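Long-range contacts in surface-associated protein CshB (Streptococcus gordonii, PDB 6YZG), which is a cell-wall-anchored streptococcal adhesin, represented here by its second non-repetitive domain, and probably helps the bacterium attach to host ligands such as fibronectin: residues A[67-75]-A[114-122]; A[153-164]-A[219-228]. One frame throughout, in Å; residues are numbered along the deposited sequence.

In the fold
The two contacts illustrate how sparse secondary structure can still be laced into one domain. Following the chain from the N terminus, contact 1 comes first: after helix 49-55, the short strand 71-72 is met by the start of strand 119-131, closing a loop with no helix or strand in its modelled part. Only then does contact 2 open, where strand 153-158 receives 219-228 after an excursion that includes strands 164-170 and 180-181 and helices 184-193 and 198-201. The closures are in series, neither nested nor crossed. They belong to different antiparallel sheets; the centres of the two contacts are about 21 Å apart and their nearest atoms about 7 Å. Both also touch the second subunit, where strand pairing extends each sheet.

Contact 1: residues A[67-75]-A[114-122]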
ATOM      1  N   ASP A  67      10.019 -26.994  16.961  1.00 15.37           N
ATOM      2  CA  ASP A  67       9.643 -27.998  15.921  1.00 17.31           C
ATOM      3  C   ASP A  67       8.643 -27.447  14.882  1.00 16.82           C
ATOM      4  O   ASP A  67       8.188 -28.193  13.995  1.00 18.97           O
ATOM      5  CB  ASP A  67       9.085 -29.260  16.584  1.00 22.36           C
ATOM      6  CG  ASP A  67      10.106 -29.923  17.487  1.00 25.81           C
ATOM      7  OD1 ASP A  67      11.280 -29.947  17.106  1.00 30.41           O
ATOM      8  OD2 ASP A  67       9.720 -30.290  18.601  1.00 38.42           O
ATOM      9  N   ALA A  68       8.387 -26.134  14.927  1.00 15.64           N
ATOM     10  CA  ALA A  68       7.484 -25.510  13.949  1.00 13.98           C
ATOM     11  C   ALA A  68       8.028 -25.686  12.534  1.00 14.94           C
ATOM     12  O   ALA A  68       9.222 -25.658  12.322  1.00 16.67           O
ATOM     13  CB  ALA A  68       7.293 -24.055  14.268  1.00 13.97           C
ATOM     14  N   GLU A  69       7.128 -25.805  11.586  1.00 15.53           N
ATOM     15  CA  GLU A  69       7.435 -26.008  10.166  1.00 16.00           C
ATOM     16  C   GLU A  69       6.855 -24.832   9.374  1.00 12.37           C
ATOM     17  O   GLU A  69       5.853 -24.224   9.805  1.00 13.10           O
ATOM     18  CB  GLU A  69       6.825 -27.318   9.643  1.00 20.59           C
ATOM     19  CG  GLU A  69       7.432 -28.569  10.252  1.00 25.12           C
ATOM     20  CD  GLU A  69       6.737 -29.850   9.807  1.00 36.72           C
ATOM     21  OE1 GLU A  69       6.631 -30.066   8.578  1.00 46.40           O
ATOM     22  OE2 GLU A  69       6.259 -30.613  10.682  1.00 49.31           O
ATOM     23  N   ASN A  70       7.442 -24.523   8.235  1.00 11.47           N
ATOM     24  CA  ASN A  70       6.871 -23.561   7.275  1.00 10.03           C
ATOM     25  C   ASN A  70       5.462 -23.998   6.903  1.00 10.45           C
ATOM     26  O   ASN A  70       5.244 -25.202   6.648  1.00 12.18           O
ATOM     27  CB  ASN A  70       7.735 -23.390   6.046  1.00 10.00           C
ATOM     28  CG  ASN A  70       9.013 -22.636   6.362  1.00  9.76           C
ATOM     29  OD1 ASN A  70       9.156 -21.999   7.415  1.00  9.50           O
ATOM     30  ND2 ASN A  70       9.899 -22.658   5.368  1.00 10.76           N
ATOM     31  N   GLY A  71       4.538 -23.080   6.826  1.00  9.85           N
ATOM     32  CA  GLY A  71       3.220 -23.462   6.312  1.00  9.94           C
ATOM     33  C   GLY A  71       2.257 -22.305   6.430  1.00  9.98           C
ATOM     34  O   GLY A  71       2.647 -21.135   6.495  1.00 10.33           O
ATOM     35  N   PHE A  72       0.961 -22.609   6.317  1.00 10.31           N
ATOM     36  CA  PHE A  72      -0.086 -21.584   6.379  1.00 10.75           C
ATOM     37  C   PHE A  72      -0.322 -21.060   7.800  1.00  9.78           C
ATOM     38  O   PHE A  72      -0.128 -21.823   8.771  1.00 11.02           O
ATOM     39  CB  PHE A  72      -1.388 -22.185   5.841  1.00 11.63           C
ATOM     40  CG  PHE A  72      -1.273 -22.615   4.394  1.00 10.93           C
ATOM     41  CD1 PHE A  72      -1.191 -21.643   3.434  1.00 12.46           C
ATOM     42  CD2 PHE A  72      -1.320 -23.948   4.019  1.00 13.38           C
ATOM     43  CE1 PHE A  72      -1.100 -21.969   2.092  1.00 12.95           C
ATOM     44  CE2 PHE A  72      -1.241 -24.276   2.664  1.00 14.29           C
ATOM     45  CZ  PHE A  72      -1.086 -23.294   1.726  1.00 13.76           C
ATOM     46  N   LEU A  73      -0.805 -19.830   7.871  1.00 10.23           N
ATOM     47  CA  LEU A  73      -1.418 -19.352   9.126  1.00 11.17           C
ATOM     48  C   LEU A  73      -2.508 -20.350   9.550  1.00 11.20           C
ATOM     49  O   LEU A  73      -3.271 -20.782   8.689  1.00 11.89           O
ATOM     50  CB  LEU A  73      -1.959 -17.973   8.934  1.00 10.67           C
ATOM     51  CG  LEU A  73      -0.946 -16.892   8.593  1.00 10.61           C
ATOM     52  CD1 LEU A  73      -1.635 -15.590   8.145  1.00 11.08           C
ATOM     53  CD2 LEU A  73      -0.030 -16.641   9.765  1.00 11.43           C
ATOM     54  N   THR A  74      -2.578 -20.665  10.848  1.00 11.57           N
ATOM     55  CA  THR A  74      -3.531 -21.678  11.305  1.00 12.21           C
ATOM     56  C   THR A  74      -4.941 -21.122  11.213  1.00 14.02           C
ATOM     57  O   THR A  74      -5.875 -21.963  11.303  1.00 15.25           O
ATOM     58  CB  THR A  74      -3.216 -22.208  12.713  1.00 13.37           C
ATOM     59  OG1 THR A  74      -3.599 -21.219  13.694  1.00 13.65           O
ATOM     60  CG2 THR A  74      -1.769 -22.582  12.900  1.00 13.81           C
ATOM     61  N   SER A  75      -5.144 -19.834  11.087  1.00 11.61           N
ATOM     62  CA  SER A  75      -6.452 -19.196  10.855  1.00 12.79           C
ATOM     63  C   SER A  75      -6.879 -19.260   9.395  1.00 15.00           C
ATOM     64  O   SER A  75      -8.030 -18.905   9.095  1.00 15.77           O
ATOM     65  CB  SER A  75      -6.416 -17.804  11.351  1.00 13.85           C
ATOM     66  OG  SER A  75      -5.298 -17.108  10.743  1.00 12.48           O
ATOM     67  N   TYR A 114       7.385 -17.694  -1.369  1.00 12.03           N
ATOM     68  CA  TYR A 114       6.655 -18.862  -0.806  1.00 10.98           C
ATOM     69  C   TYR A 114       5.283 -18.656  -1.429  1.00 12.99           C
ATOM     70  O   TYR A 114       4.496 -17.976  -0.822  1.00 13.33           O
ATOM     71  CB  TYR A 114       6.662 -18.784   0.718  1.00  9.91           C
ATOM     72  CG  TYR A 114       6.282 -20.047   1.438  1.00  9.97           C
ATOM     73  CD1 TYR A 114       7.030 -21.200   1.307  1.00 10.73           C
ATOM     74  CD2 TYR A 114       5.212 -20.047   2.307  1.00 11.20           C
ATOM     75  CE1 TYR A 114       6.712 -22.329   2.021  1.00 10.59           C
ATOM     76  CE2 TYR A 114       4.870 -21.170   3.013  1.00 10.48           C
ATOM     77  CZ  TYR A 114       5.629 -22.312   2.877  1.00 10.62           C
ATOM     78  OH  TYR A 114       5.312 -23.409   3.578  1.00 12.23           O
ATOM     79  N   PRO A 115       5.054 -19.201  -2.639  1.00 13.02           N
ATOM     80  CA  PRO A 115       3.982 -18.747  -3.502  1.00 14.97           C
ATOM     81  C   PRO A 115       2.511 -19.078  -3.259  1.00 16.15           C
ATOM     82  O   PRO A 115       1.835 -19.397  -4.163  1.00 17.37           O
ATOM     83  CB  PRO A 115       4.508 -19.131  -4.887  1.00 15.35           C
ATOM     84  CG  PRO A 115       5.166 -20.424  -4.630  1.00 15.10           C
ATOM     85  CD  PRO A 115       5.866 -20.223  -3.292  1.00 13.63           C
ATOM     86  N   MET A 116       2.128 -19.002  -1.995  1.00 14.98           N
ATOM     87  CA  MET A 116       0.697 -18.956  -1.652  1.00 14.06           C
ATOM     88  C   MET A 116       0.525 -17.847  -0.637  1.00 13.55           C
ATOM     89  O   MET A 116       1.421 -17.562   0.150  1.00 13.77           O
ATOM     90  CB  MET A 116       0.208 -20.272  -1.106  1.00 15.91           C
ATOM     91  CG  MET A 116       0.375 -21.376  -2.134  1.00 20.68           C
ATOM     92  SD  MET A 116      -1.046 -21.540  -3.145  1.00 37.83           S
ATOM     93  CE  MET A 116      -2.314 -22.091  -1.974  1.00 25.24           C
ATOM     94  N   ASN A 117      -0.662 -17.280  -0.577  1.00 14.00           N
ATOM     95  CA  ASN A 117      -1.004 -16.290   0.448  1.00 13.22           C
ATOM     96  C   ASN A 117      -1.236 -16.961   1.820  1.00 11.71           C
ATOM     97  O   ASN A 117      -1.585 -18.120   1.926  1.00 12.61           O
ATOM     98  CB  ASN A 117      -2.241 -15.535   0.019  1.00 13.83           C
ATOM     99  CG  ASN A 117      -1.983 -14.877  -1.321  1.00 17.53           C
ATOM    100  OD1 ASN A 117      -1.071 -14.058  -1.408  1.00 21.69           O
ATOM    101  ND2 ASN A 117      -2.798 -15.223  -2.322  1.00 22.55           N
ATOM    102  N   SER A 118      -1.070 -16.150   2.850  1.00 10.83           N
ATOM    103  CA  SER A 118      -1.546 -16.471   4.211  1.00  9.94           C
ATOM    104  C   SER A 118      -0.667 -17.503   4.899  1.00 10.80           C
ATOM    105  O   SER A 118      -1.102 -18.594   5.270  1.00 10.03           O
ATOM    106  CB  SER A 118      -2.997 -16.901   4.237  1.00 10.74           C
ATOM    107  OG  SER A 118      -3.770 -15.926   3.542  1.00 12.89           O
ATOM    108  N   THR A 119       0.604 -17.135   5.115  1.00  9.52           N
ATOM    109  CA  THR A 119       1.655 -18.062   5.585  1.00  8.89           C
ATOM    110  C   THR A 119       2.508 -17.474   6.688  1.00  9.09           C
ATOM    111  O   THR A 119       2.492 -16.294   6.953  1.00  9.72           O
ATOM    112  CB  THR A 119       2.547 -18.529   4.431  1.00 10.14           C
ATOM    113  OG1 THR A 119       3.300 -17.403   3.992  1.00 11.40           O
ATOM    114  CG2 THR A 119       1.761 -19.150   3.299  1.00 10.62           C
ATOM    115  N   ASN A 120       3.273 -18.352   7.298  1.00  8.01           N
ATOM    116  CA  ASN A 120       4.259 -18.045   8.349  1.00  7.85           C
ATOM    117  C   ASN A 120       5.419 -18.991   8.065  1.00  8.23           C
ATOM    118  O   ASN A 120       5.307 -20.226   8.196  1.00  8.68           O
ATOM    119  CB  ASN A 120       3.657 -18.303   9.728  1.00  9.29           C
ATOM    120  CG  ASN A 120       4.617 -18.160  10.884  1.00  9.58           C
ATOM    121  OD1 ASN A 120       5.502 -17.323  10.889  1.00  9.85           O
ATOM    122  ND2 ASN A 120       4.353 -18.914  11.961  1.00 11.31           N
ATOM    123  N   TRP A 121       6.506 -18.415   7.555  1.00  8.13           N
ATOM    124  CA  TRP A 121       7.619 -19.235   7.007  1.00  7.94           C
ATOM    125  C   TRP A 121       8.942 -18.553   7.260  1.00  8.38           C
ATOM    126  O   TRP A 121       8.990 -17.327   7.507  1.00  8.35           O
ATOM    127  CB  TRP A 121       7.433 -19.541   5.507  1.00  8.47           C
ATOM    128  CG  TRP A 121       7.497 -18.360   4.609  1.00  8.99           C
ATOM    129  CD1 TRP A 121       6.488 -17.499   4.274  1.00  8.68           C
ATOM    130  CD2 TRP A 121       8.601 -17.905   3.804  1.00  8.74           C
ATOM    131  NE1 TRP A 121       6.865 -16.607   3.314  1.00 10.44           N
ATOM    132  CE2 TRP A 121       8.175 -16.836   3.005  1.00  9.55           C
ATOM    133  CE3 TRP A 121       9.911 -18.370   3.646  1.00  9.47           C
ATOM    134  CZ2 TRP A 121       8.996 -16.197   2.071  1.00  9.92           C
ATOM    135  CZ3 TRP A 121      10.733 -17.726   2.735  1.00 10.08           C
ATOM    136  CH2 TRP A 121      10.279 -16.670   1.971  1.00 10.81           C
ATOM    137  N   GLY A 122      10.022 -19.297   7.046  1.00  8.95           N
ATOM    138  CA  GLY A 122      11.360 -18.674   7.057  1.00  8.81           C
ATOM    139  C   GLY A 122      12.360 -19.584   6.405  1.00 10.85           C
ATOM    140  O   GLY A 122      12.088 -20.767   6.114  1.00 10.51           O
TER
HETATM  141  O   HOH W   1       4.285 -21.999  10.075  1.00 12.24           O
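Asn70, just ahead of strand 71-72, grips the backbone of Gly122 with both ends of its carboxamide. OD1 accepts from Gly122 N at 2.9 Å, the donor lying 46° above the carbonyl plane, while Asn70 ND2 gives a straighter bond, 160° at the hydrogen, to Gly122 O at 3.0 Å. The two bonds fix the rotation of the amide, which lies against Trp121 CB (Asn70 OD1 to CB 3.6 Å), with the indole plane turned nearly perpendicular to its own. Gly71 and Asn120 add a reciprocal backbone pair, the longer member being Gly71 N to Asn120 O at 3.3 Å, and Leu73 N reaches Ser118 O at 2.9 Å. A water donates to both Glu69 O and Asn120 O, bridging the loop residue Glu69 to the strand beside the Gly71-Asn120 pair.

The motif is a two-residue antiparallel strand, 71-72, laid along the beginning of strand 119-131, within the CshA-type non-repetitive domain 2. Residues 119-122 also pair with a strand of the second subunit, and Ser118 OG is hydrogen-bonded to Ser253 O of that subunit.

Side-chain packing flanks this join. Phe72 presents a ring edge to Asn117 O and Ser118 O, and makes an apolar contact through CE1, 3.8 Å from Met116 CB. Leu73 CD2 rests on Asn120 CB at 4.0 Å, the side chains crossing at about a right angle.

Contact 2: residues A[153-164]-A[219-228]; sequences FAIFTTNGTGWE and GLGSQVFGPN
Phe156 and Phe225 exchange the central pair of backbone hydrogen bonds, N to O in each direction at 2.9 Å, both donors lying in the acceptor's carbonyl plane. Thr158 N continues the antiparallel pairing to Gln223 O. Beyond the strands the backbones meet again where Trp163 N binds Ser222 O and Gly221 N returns a 2.8 Å bond to Trp163 O, so the loop after strand 153-158 is clasped against the type II turn 219-222. Within that turn Gly219 O accepts from both Ser222 N and Ser222 OG, and the same hydroxyl receives Val224 N in an ST turn. At the far end, where Pro227 follows a cis peptide, one water links Ala154 O to Asn228 N.

Aromatic packing occupies one face. The backbone sets Phe225 CB over the Trp163 five-membered ring, 3.8 Å from the centroid: a CH-pi contact. With CG anti to the backbone N (chi1 -172°), the Phe225 ring swings away from the indole's face, its CD2 edge 3.9 Å from Phe156 CD1.

On the other face Ile155 CG2 touches Val224 CG1 at 3.7 Å, the two side chains pointing the same way, and Ile155 CG1 reaches Pro227 CD at 3.9 Å.

Helix 49-55 packs against Thr157 and Val224, strand 134-144 against Phe156 and Trp163, while strand 153-158 continues its sheet into a strand of the second subunit.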
ATOM      1  N   PHE A 153       4.635  -9.035   7.972  1.00 10.15           N
ATOM      2  CA  PHE A 153       5.951  -8.999   8.634  1.00  9.62           C
ATOM      3  C   PHE A 153       7.001  -9.644   7.754  1.00  9.44           C
ATOM      4  O   PHE A 153       6.831 -10.791   7.294  1.00 10.68           O
ATOM      5  CB  PHE A 153       5.870  -9.729   9.984  1.00 10.06           C
ATOM      6  CG  PHE A 153       4.731  -9.298  10.895  1.00 11.50           C
ATOM      7  CD1 PHE A 153       4.368  -7.970  11.012  1.00 13.04           C
ATOM      8  CD2 PHE A 153       4.003 -10.241  11.543  1.00 14.37           C
ATOM      9  CE1 PHE A 153       3.319  -7.604  11.832  1.00 13.72           C
ATOM     10  CE2 PHE A 153       2.885  -9.907  12.300  1.00 16.60           C
ATOM     11  CZ  PHE A 153       2.611  -8.576  12.519  1.00 14.84           C
ATOM     12  N   ALA A 154       8.134  -8.951   7.612  1.00  8.66           N
ATOM     13  CA  ALA A 154       9.384  -9.551   7.090  1.00  8.73           C
ATOM     14  C   ALA A 154      10.504  -9.150   8.041  1.00  8.52           C
ATOM     15  O   ALA A 154      10.678  -7.967   8.366  1.00  9.15           O
ATOM     16  CB  ALA A 154       9.636  -9.131   5.668  1.00 10.35           C
ATOM     17  N   ILE A 155      11.243 -10.159   8.469  1.00  7.74           N
ATOM     18  CA  ILE A 155      12.307 -10.012   9.494  1.00  7.64           C
ATOM     19  C   ILE A 155      13.585 -10.568   8.875  1.00  7.44           C
ATOM     20  O   ILE A 155      13.557 -11.670   8.317  1.00  8.09           O
ATOM     21  CB  ILE A 155      11.956 -10.759  10.792  1.00  8.00           C
ATOM     22  CG1 ILE A 155      10.666 -10.185  11.396  1.00  9.66           C
ATOM     23  CG2 ILE A 155      13.113 -10.701  11.768  1.00  9.19           C
ATOM     24  CD1 ILE A 155      10.038 -11.110  12.421  1.00 10.74           C
ATOM     25  N   PHE A 156      14.718  -9.920   9.087  1.00  7.55           N
ATOM     26  CA  PHE A 156      16.042 -10.293   8.576  1.00  7.13           C
ATOM     27  C   PHE A 156      16.978 -10.556   9.740  1.00  7.15           C
ATOM     28  O   PHE A 156      17.071  -9.680  10.633  1.00  8.70           O
ATOM     29  CB  PHE A 156      16.600  -9.162   7.715  1.00  7.69           C
ATOM     30  CG  PHE A 156      15.688  -8.670   6.610  1.00  9.48           C
ATOM     31  CD1 PHE A 156      14.638  -7.824   6.951  1.00 11.30           C
ATOM     32  CD2 PHE A 156      15.820  -9.109   5.297  1.00 12.40           C
ATOM     33  CE1 PHE A 156      13.774  -7.358   5.976  1.00 13.28           C
ATOM     34  CE2 PHE A 156      14.939  -8.641   4.318  1.00 12.38           C
ATOM     35  CZ  PHE A 156      13.923  -7.774   4.688  1.00 13.40           C
ATOM     36  N   THR A 157      17.682 -11.675   9.700  1.00  7.38           N
ATOM     37  CA  THR A 157      18.695 -11.971  10.732  1.00  7.69           C
ATOM     38  C   THR A 157      20.043 -12.187  10.075  1.00  7.21           C
ATOM     39  O   THR A 157      20.179 -12.579   8.927  1.00  8.12           O
ATOM     40  CB  THR A 157      18.309 -13.133  11.636  1.00  8.52           C
ATOM     41  OG1 THR A 157      18.409 -14.336  10.877  1.00 10.21           O
ATOM     42  CG2 THR A 157      16.914 -12.977  12.211  1.00 10.06           C
ATOM     43  N   THR A 158      21.085 -11.939  10.887  1.00  8.49           N
ATOM     44  CA  THR A 158      22.463 -12.114  10.432  1.00  8.60           C
ATOM     45  C   THR A 158      23.336 -12.587  11.608  1.00  7.72           C
ATOM     46  O   THR A 158      23.050 -12.250  12.764  1.00  8.73           O
ATOM     47  CB  THR A 158      23.031 -10.797   9.882  1.00  8.26           C
ATOM     48  OG1 THR A 158      24.361 -11.033   9.416  1.00  8.14           O
ATOM     49  CG2 THR A 158      23.005  -9.644  10.884  1.00  9.14           C
ATOM     50  N   ASN A 159      24.419 -13.298  11.307  1.00  7.97           N
ATOM     51  CA  ASN A 159      25.490 -13.528  12.285  1.00  8.45           C
ATOM     52  C   ASN A 159      26.713 -12.702  11.919  1.00  8.88           C
ATOM     53  O   ASN A 159      27.769 -12.877  12.554  1.00  9.89           O
ATOM     54  CB  ASN A 159      25.809 -15.024  12.451  1.00  8.71           C
ATOM     55  CG  ASN A 159      26.602 -15.554  11.320  1.00 10.13           C
ATOM     56  OD1 ASN A 159      26.753 -14.935  10.268  1.00  9.06           O
ATOM     57  ND2 ASN A 159      27.107 -16.776  11.490  1.00 12.88           N
ATOM     58  N   GLY A 160      26.590 -11.745  11.011  1.00  8.42           N
ATOM     59  CA  GLY A 160      27.632 -10.763  10.701  1.00  8.31           C
ATOM     60  C   GLY A 160      27.425  -9.460  11.408  1.00  8.24           C
ATOM     61  O   GLY A 160      26.792  -9.417  12.484  1.00  9.58           O
ATOM     62  N   THR A 161      27.904  -8.383  10.840  1.00  8.85           N
ATOM     63  CA  THR A 161      27.768  -7.075  11.475  1.00  8.58           C
ATOM     64  C   THR A 161      26.303  -6.704  11.618  1.00  8.60           C
ATOM     65  O   THR A 161      25.476  -7.009  10.767  1.00  8.66           O
ATOM     66  CB  THR A 161      28.595  -6.011  10.778  1.00  8.85           C
ATOM     67  OG1 THR A 161      28.164  -5.831   9.430  1.00 10.42           O
ATOM     68  CG2 THR A 161      30.060  -6.369  10.788  1.00  9.85           C
ATOM     69  N   GLY A 162      25.979  -5.946  12.623  1.00  8.64           N
ATOM     70  CA  GLY A 162      24.616  -5.466  12.799  1.00  7.86           C
ATOM     71  C   GLY A 162      24.187  -4.584  11.659  1.00  7.52           C
ATOM     72  O   GLY A 162      24.980  -3.877  11.026  1.00  9.17           O
ATOM     73  N   TRP A 163      22.903  -4.666  11.359  1.00  8.16           N
ATOM     74  CA  TRP A 163      22.357  -4.078  10.121  1.00  8.28           C
ATOM     75  C   TRP A 163      22.661  -2.604   9.988  1.00  7.61           C
ATOM     76  O   TRP A 163      22.422  -1.836  10.944  1.00  8.54           O
ATOM     77  CB  TRP A 163      20.859  -4.351  10.066  1.00  8.14           C
ATOM     78  CG  TRP A 163      20.517  -5.800   9.946  1.00  8.10           C
ATOM     79  CD1 TRP A 163      19.971  -6.594  10.926  1.00  7.44           C
ATOM     80  CD2 TRP A 163      20.681  -6.667   8.800  1.00  7.39           C
ATOM     81  NE1 TRP A 163      19.747  -7.852  10.454  1.00  8.17           N
ATOM     82  CE2 TRP A 163      20.193  -7.940   9.162  1.00  7.65           C
ATOM     83  CE3 TRP A 163      21.201  -6.472   7.525  1.00  7.31           C
ATOM     84  CZ2 TRP A 163      20.163  -8.979   8.232  1.00  7.34           C
ATOM     85  CZ3 TRP A 163      21.211  -7.511   6.639  1.00  8.35           C
ATOM     86  CH2 TRP A 163      20.689  -8.756   6.984  1.00  8.23           C
ATOM     87  N   GLU A 164      23.027  -2.213   8.798  1.00  7.84           N
ATOM     88  CA  GLU A 164      23.268  -0.785   8.443  1.00  7.98           C
ATOM     89  C   GLU A 164      22.336  -0.379   7.307  1.00  8.92           C
ATOM     90  O   GLU A 164      22.185  -1.145   6.321  1.00  9.37           O
ATOM     91  CB  GLU A 164      24.700  -0.562   8.006  1.00  9.70           C
ATOM     92  CG  GLU A 164      25.085   0.879   7.899  1.00 12.32           C
ATOM     93  CD  GLU A 164      26.547   1.127   7.565  1.00 14.86           C
ATOM     94  OE1 GLU A 164      27.024   2.307   7.734  1.00 15.39           O
ATOM     95  OE2 GLU A 164      27.218   0.245   7.080  1.00 17.42           O
ATOM     96  N   GLY A 219      15.891  -2.031  14.386  1.00 10.25           N
ATOM     97  CA  GLY A 219      16.963  -2.987  14.554  1.00 10.39           C
ATOM     98  C   GLY A 219      18.281  -2.613  13.911  1.00 10.31           C
ATOM     99  O   GLY A 219      19.198  -3.454  13.883  1.00  9.99           O
ATOM    100  N   LEU A 220      18.480  -1.382  13.459  1.00  9.64           N
ATOM    101  CA  LEU A 220      19.805  -0.992  12.954  1.00  8.67           C
ATOM    102  C   LEU A 220      20.817  -1.167  14.087  1.00  9.88           C
ATOM    103  O   LEU A 220      20.534  -0.843  15.258  1.00 10.38           O
ATOM    104  CB  LEU A 220      19.833   0.458  12.475  1.00  9.63           C
ATOM    105  CG  LEU A 220      18.910   0.748  11.326  1.00  9.43           C
ATOM    106  CD1 LEU A 220      18.994   2.230  10.933  1.00 10.50           C
ATOM    107  CD2 LEU A 220      19.170  -0.114  10.098  1.00  9.90           C
ATOM    108  N   GLY A 221      22.001  -1.664  13.753  1.00  8.71           N
ATOM    109  CA  GLY A 221      23.007  -1.891  14.770  1.00  9.98           C
ATOM    110  C   GLY A 221      22.689  -3.052  15.667  1.00 11.56           C
ATOM    111  O   GLY A 221      23.177  -3.067  16.857  1.00 15.91           O
ATOM    112  N   SER A 222      21.816  -3.940  15.243  1.00  9.00           N
ATOM    113  CA  SER A 222      21.573  -5.234  15.863  1.00  8.19           C
ATOM    114  C   SER A 222      21.566  -6.283  14.767  1.00  7.87           C
ATOM    115  O   SER A 222      21.640  -5.923  13.588  1.00  8.51           O
ATOM    116  CB  SER A 222      20.236  -5.270  16.621  1.00  8.56           C
ATOM    117  OG  SER A 222      19.139  -5.467  15.755  1.00  9.06           O
ATOM    118  N   GLN A 223      21.377  -7.521  15.154  1.00  8.13           N
ATOM    119  CA  GLN A 223      21.384  -8.625  14.178  1.00  7.77           C
ATOM    120  C   GLN A 223      19.964  -9.011  13.746  1.00  7.73           C
ATOM    121  O   GLN A 223      19.844  -9.993  12.982  1.00  8.72           O
ATOM    122  CB  GLN A 223      22.196  -9.812  14.695  1.00  8.94           C
ATOM    123  CG  GLN A 223      23.681  -9.547  14.752  1.00  8.15           C
ATOM    124  CD  GLN A 223      24.543 -10.685  15.233  1.00  9.67           C
ATOM    125  OE1 GLN A 223      25.668 -10.910  14.710  1.00 12.06           O
ATOM    126  NE2 GLN A 223      24.080 -11.387  16.214  1.00  8.46           N
ATOM    127  N   VAL A 224      18.944  -8.244  14.117  1.00  7.43           N
ATOM    128  CA  VAL A 224      17.548  -8.504  13.717  1.00  7.56           C
ATOM    129  C   VAL A 224      16.952  -7.221  13.188  1.00  7.88           C
ATOM    130  O   VAL A 224      16.890  -6.235  13.945  1.00  9.40           O
ATOM    131  CB  VAL A 224      16.746  -9.029  14.918  1.00  8.09           C
ATOM    132  CG1 VAL A 224      15.332  -9.389  14.454  1.00  8.13           C
ATOM    133  CG2 VAL A 224      17.450 -10.211  15.551  1.00  8.90           C
ATOM    134  N   PHE A 225      16.496  -7.173  11.947  1.00  7.30           N
ATOM    135  CA  PHE A 225      15.894  -6.002  11.310  1.00  7.47           C
ATOM    136  C   PHE A 225      14.461  -6.268  10.912  1.00  7.81           C
ATOM    137  O   PHE A 225      14.162  -7.318  10.348  1.00  8.74           O
ATOM    138  CB  PHE A 225      16.671  -5.601  10.058  1.00  8.91           C
ATOM    139  CG  PHE A 225      16.247  -4.302   9.439  1.00  9.06           C
ATOM    140  CD1 PHE A 225      16.431  -3.096  10.100  1.00  8.79           C
ATOM    141  CD2 PHE A 225      15.624  -4.279   8.207  1.00  9.65           C
ATOM    142  CE1 PHE A 225      16.020  -1.901   9.507  1.00  9.57           C
ATOM    143  CE2 PHE A 225      15.227  -3.085   7.615  1.00 10.10           C
ATOM    144  CZ  PHE A 225      15.404  -1.926   8.295  1.00  9.38           C
ATOM    145  N   GLY A 226      13.624  -5.292  11.215  1.00  8.72           N
ATOM    146  CA  GLY A 226      12.208  -5.381  10.855  1.00  9.63           C
ATOM    147  C   GLY A 226      11.377  -5.979  11.973  1.00  9.08           C
ATOM    148  O   GLY A 226      11.907  -6.371  12.955  1.00  9.93           O
ATOM    149  N   PRO A 227      10.070  -6.158  11.768  1.00  9.82           N
ATOM    150  CA  PRO A 227       9.396  -5.796  10.543  1.00  9.62           C
ATOM    151  C   PRO A 227       9.021  -4.315  10.409  1.00 10.69           C
ATOM    152  O   PRO A 227       8.654  -3.685  11.298  1.00 11.54           O
ATOM    153  CB  PRO A 227       8.139  -6.683  10.603  1.00 11.03           C
ATOM    154  CG  PRO A 227       7.836  -6.717  12.059  1.00 10.69           C
ATOM    155  CD  PRO A 227       9.202  -6.853  12.695  1.00 10.24           C
ATOM    156  N   ASN A 228       9.149  -3.840   9.191  1.00 11.87           N
ATOM    157  CA  ASN A 228       8.799  -2.445   8.873  1.00 13.56           C
ATOM    158  C   ASN A 228       7.855  -2.345   7.679  1.00 20.95           C
ATOM    159  O   ASN A 228       7.464  -3.321   7.113  1.00 17.49           O
ATOM    160  CB  ASN A 228      10.024  -1.717   8.347  1.00 15.32           C
ATOM    161  CG  ASN A 228      11.208  -1.827   9.267  1.00 16.24           C
ATOM    162  OD1 ASN A 228      11.128  -1.504  10.424  1.00 22.08           O
ATOM    163  ND2 ASN A 228      12.303  -2.316   8.725  1.00 14.93           N
TER
HETATM  164  O   HOH W   2       7.144  -6.089   7.325  1.00 12.37           O
HETATM  165  O   HOH W   3      10.463  -5.510   7.043  1.00 12.67           O